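Local coordinates for ureidoglycolate hydrolase (Arabidopsis thaliana, PDB 4PXE), which hydrolyses (S)-ureidoglycolate to glyoxylate, ammonium and carbon dioxide, a manganese-dependent step of purine breakdown, at the interface of chains A and B. Residues are numbered along the deposited sequence; one frame, centred on the assembly and turned at random. Chains: chain A/B, Ureidoglycolate hydrolase.

Contact 1: the interface of chains A and B. Residues chain A 250, 258, 262, 332; chain B 264-265, 268.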
loop_
_atom_site.group_PDB
_atom_site.type_symbol
_atom_site.label_atom_id
_atom_site.label_comp_id
_atom_site.label_asym_id
_atom_site.label_seq_id
_atom_site.Cartn_x
_atom_site.Cartn_y
_atom_site.Cartn_z
ATOM N N MET A 250 9.774 -9.219 21.415
ATOM C CA MET A 250 8.788 -8.159 21.630
ATOM C C MET A 250 9.247 -6.962 22.490
ATOM O O MET A 250 8.989 -5.824 22.119
ATOM C CB MET A 250 7.462 -8.744 22.143
ATOM C CG MET A 250 6.866 -9.835 21.252
ATOM S SD MET A 250 6.243 -9.265 19.651
ATOM C CE MET A 250 4.709 -8.488 20.159
ATOM N N LEU A 258 1.949 -0.502 14.803
ATOM C CA LEU A 258 1.108 -0.471 15.991
ATOM C C LEU A 258 0.870 0.964 16.457
ATOM O O LEU A 258 -0.234 1.279 16.911
ATOM C CB LEU A 258 1.684 -1.354 17.089
ATOM C CG LEU A 258 1.663 -2.837 16.732
ATOM C CD1 LEU A 258 2.212 -3.663 17.876
ATOM C CD2 LEU A 258 0.243 -3.299 16.357
ATOM N N GLU A 262 -2.909 2.534 16.756
ATOM C CA GLU A 262 -3.354 3.266 17.934
ATOM C C GLU A 262 -3.819 4.665 17.579
ATOM O O GLU A 262 -4.811 5.150 18.143
ATOM C CB GLU A 262 -2.251 3.304 18.998
ATOM C CG GLU A 262 -2.027 1.937 19.597
ATOM C CD GLU A 262 -0.818 1.841 20.510
ATOM O OE1 GLU A 262 0.193 2.528 20.256
ATOM O OE2 GLU A 262 -0.887 1.051 21.473
ATOM N N ARG A 332 5.276 4.134 22.405
ATOM C CA ARG A 332 5.787 3.114 21.494
ATOM C C ARG A 332 7.286 3.233 21.264
ATOM O O ARG A 332 7.898 2.339 20.679
ATOM C CB ARG A 332 5.059 3.203 20.151
ATOM C CG ARG A 332 3.653 2.632 20.179
ATOM C CD ARG A 332 3.684 1.118 20.071
ATOM N NE ARG A 332 2.383 0.537 20.392
ATOM C CZ ARG A 332 2.192 -0.751 20.632
ATOM N NH1 ARG A 332 3.226 -1.585 20.601
ATOM N NH2 ARG A 332 0.985 -1.198 20.930
ATOM N N ALA B 264 -4.603 -5.904 14.685
ATOM C CA ALA B 264 -3.147 -5.784 14.813
ATOM C C ALA B 264 -2.745 -5.656 16.280
ATOM O O ALA B 264 -1.786 -6.301 16.738
ATOM C CB ALA B 264 -2.620 -4.621 14.005
ATOM N N LEU B 265 -3.493 -4.858 17.036
ATOM C CA LEU B 265 -3.237 -4.727 18.465
ATOM C C LEU B 265 -3.567 -6.017 19.225
ATOM O O LEU B 265 -2.910 -6.345 20.223
ATOM C CB LEU B 265 -3.990 -3.517 19.030
ATOM C CG LEU B 265 -3.409 -2.198 18.513
ATOM C CD1 LEU B 265 -4.433 -1.080 18.676
ATOM C CD2 LEU B 265 -2.121 -1.840 19.253
ATOM N N GLU B 268 -0.564 -8.425 19.009
ATOM C CA GLU B 268 0.435 -8.086 20.021
ATOM C C GLU B 268 0.012 -8.598 21.401
ATOM O O GLU B 268 0.809 -9.224 22.116
ATOM C CB GLU B 268 0.665 -6.579 20.079
ATOM C CG GLU B 268 1.692 -6.180 21.135
ATOM C CD GLU B 268 1.769 -4.685 21.379
ATOM O OE1 GLU B 268 0.731 -3.992 21.311
ATOM O OE2 GLU B 268 2.886 -4.198 21.641
#
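A:Arg332 reaches across the two-fold dimer interface of this M20-family amidohydrolase to B:Glu268, its guanidinium meeting the carboxylate end-on in a paired salt bridge. NH2 gives a nearly straight hydrogen bond to OE1 of B:Glu268 (2.8 Å, 174° at H), and NH1 matches it on OE2 at 2.8 Å. Both carboxylate oxygens are approached on their syn sides, although the two flat groups are twisted 27° apart. B:Glu268 gets there with CG anti to its backbone N (chi1 179°) and an extended chain.

Beneath the bridge lies carbon packing. CD1 of A:Leu258 touches CD of B:Glu268 at 3.7 Å, while its other branch, CD2, rests on the backbone of B:Ala264, 3.6 Å from O. Further out, the CE methyl of A:Met250 meets CG of B:Glu268. On the opposite flank, CD2 of B:Leu265 packs against CG of A:Glu262 (3.8 Å), the side chains crossing at about a right angle.

A:Glu262 also positions the arginine from within chain A: NE of A:Arg332 bonds to its OE1 at 3.0 Å and NH2 to its OE2, both from above the carboxylate plane. A:Leu258 CB covers one guanidinium face, 3.6 Å above its centre. Replacing A:Arg332 by a methionine would probably leave the carboxylates of B:Glu268 and A:Glu262, 5.3 Å apart between OE1 and OE2 respectively, without the positive charge that joins them.

Contact 2: the interface of chains A and B. Residues chain A 272, 277; chain B 249-251.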
loop_
_atom_site.group_PDB
_atom_site.type_symbol
_atom_site.label_atom_id
_atom_site.label_comp_id
_atom_site.label_asym_id
_atom_site.label_seq_id
_atom_site.Cartn_x
_atom_site.Cartn_y
_atom_site.Cartn_z
ATOM N N LEU A 272 -15.749 11.049 18.549
ATOM C CA LEU A 272 -16.881 10.692 19.402
ATOM C C LEU A 272 -16.945 11.554 20.667
ATOM O O LEU A 272 -18.028 11.789 21.206
ATOM C CB LEU A 272 -16.854 9.197 19.741
ATOM C CG LEU A 272 -16.983 8.242 18.546
ATOM C CD1 LEU A 272 -16.932 6.798 18.998
ATOM C CD2 LEU A 272 -18.261 8.514 17.769
ATOM N N ILE A 277 -23.185 14.736 16.591
ATOM C CA ILE A 277 -23.303 13.834 15.453
ATOM C C ILE A 277 -22.749 14.463 14.166
ATOM O O ILE A 277 -22.538 13.766 13.173
ATOM C CB ILE A 277 -24.777 13.417 15.229
ATOM C CG1 ILE A 277 -24.855 12.041 14.563
ATOM C CG2 ILE A 277 -25.549 14.502 14.464
ATOM C CD1 ILE A 277 -25.117 10.947 15.547
ATOM N N LEU B 249 -22.163 9.711 8.735
ATOM C CA LEU B 249 -21.986 10.016 10.145
ATOM C C LEU B 249 -21.509 8.786 10.920
ATOM O O LEU B 249 -21.763 7.643 10.523
ATOM C CB LEU B 249 -23.275 10.615 10.723
ATOM C CG LEU B 249 -23.747 11.853 9.946
ATOM C CD1 LEU B 249 -24.996 12.445 10.608
ATOM C CD2 LEU B 249 -22.648 12.898 9.827
ATOM N N MET B 250 -20.790 9.026 12.012
ATOM C CA MET B 250 -20.120 7.932 12.723
ATOM C C MET B 250 -20.999 6.728 13.127
ATOM O O MET B 250 -20.565 5.587 12.984
ATOM C CB MET B 250 -19.335 8.458 13.939
ATOM C CG MET B 250 -18.324 9.559 13.611
ATOM S SD MET B 250 -16.881 9.030 12.647
ATOM C CE MET B 250 -15.873 8.243 13.903
ATOM N N PRO B 251 -22.230 6.963 13.633
ATOM C CA PRO B 251 -23.035 5.807 14.055
ATOM C C PRO B 251 -23.395 4.833 12.934
ATOM O O PRO B 251 -23.829 3.720 13.231
ATOM C CB PRO B 251 -24.323 6.455 14.590
ATOM C CG PRO B 251 -23.900 7.795 15.025
ATOM C CD PRO B 251 -22.868 8.237 14.020
HETATM O O HOH W 1 -20.807 11.717 13.320
#
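The short 3-10 helix 250-252 of chain B, with the loop residue B:Leu249 just before it, packs against the end of helix 256-272 in chain A and the loop that follows. A:Ile277, from that loop, makes the tight contact: its CD1 methyl presses on CG of the B:Pro251 ring at 3.4 Å, closer than carbons usually pack. With CG1 anti to the backbone N (chi1 -152°, well away from a staggered 180°), the ethyl arm of A:Ile277 points toward the proline. Along the same arm, CG1 lies 4.0 Å from CD1 of B:Leu249, and these two side chains cross at about a right angle.

B:Leu249 also sets its CD2 methyl 3.5 Å from the carbonyl O of A:Ile277. That oxygen is joined to chain B through water 1, which lies 2.7 Å from O of A:Ile277 and 3.0 Å from the backbone N of B:Met250. The water thus ties the loop of one subunit to the start of the 3-10 helix of the other, with aliphatic groups packed beside it.

At the other end of the patch, the CD2 branch of A:Leu272 comes to 4.0 Å from CB of B:Met250, touching the base of that side chain. A:Leu272 is the last residue of helix 256-272, and A:Ile277 lies in the loop leading to strand 280-289; the 3-10 helix of chain B sits across this turn, between strand 243-244 and its own helix 256-272.

About 26 Å separates the C-alpha centres of contact 1 and contact 2, both within the region 230-345 that is involved in dimerization. Helix 256-272 takes part in each: both copies of it supply residues to contact 1, whereas in contact 2 chain A brings the helix end. Met250 recurs with the chains exchanged, from chain A in contact 1 and from chain B in contact 2. The two-fold axis gives each patch a twin, so the homodimer is held at several spaced points, polar bridges in one place and aliphatic packing with a water in another, which should help to fix the relative orientation of the subunits.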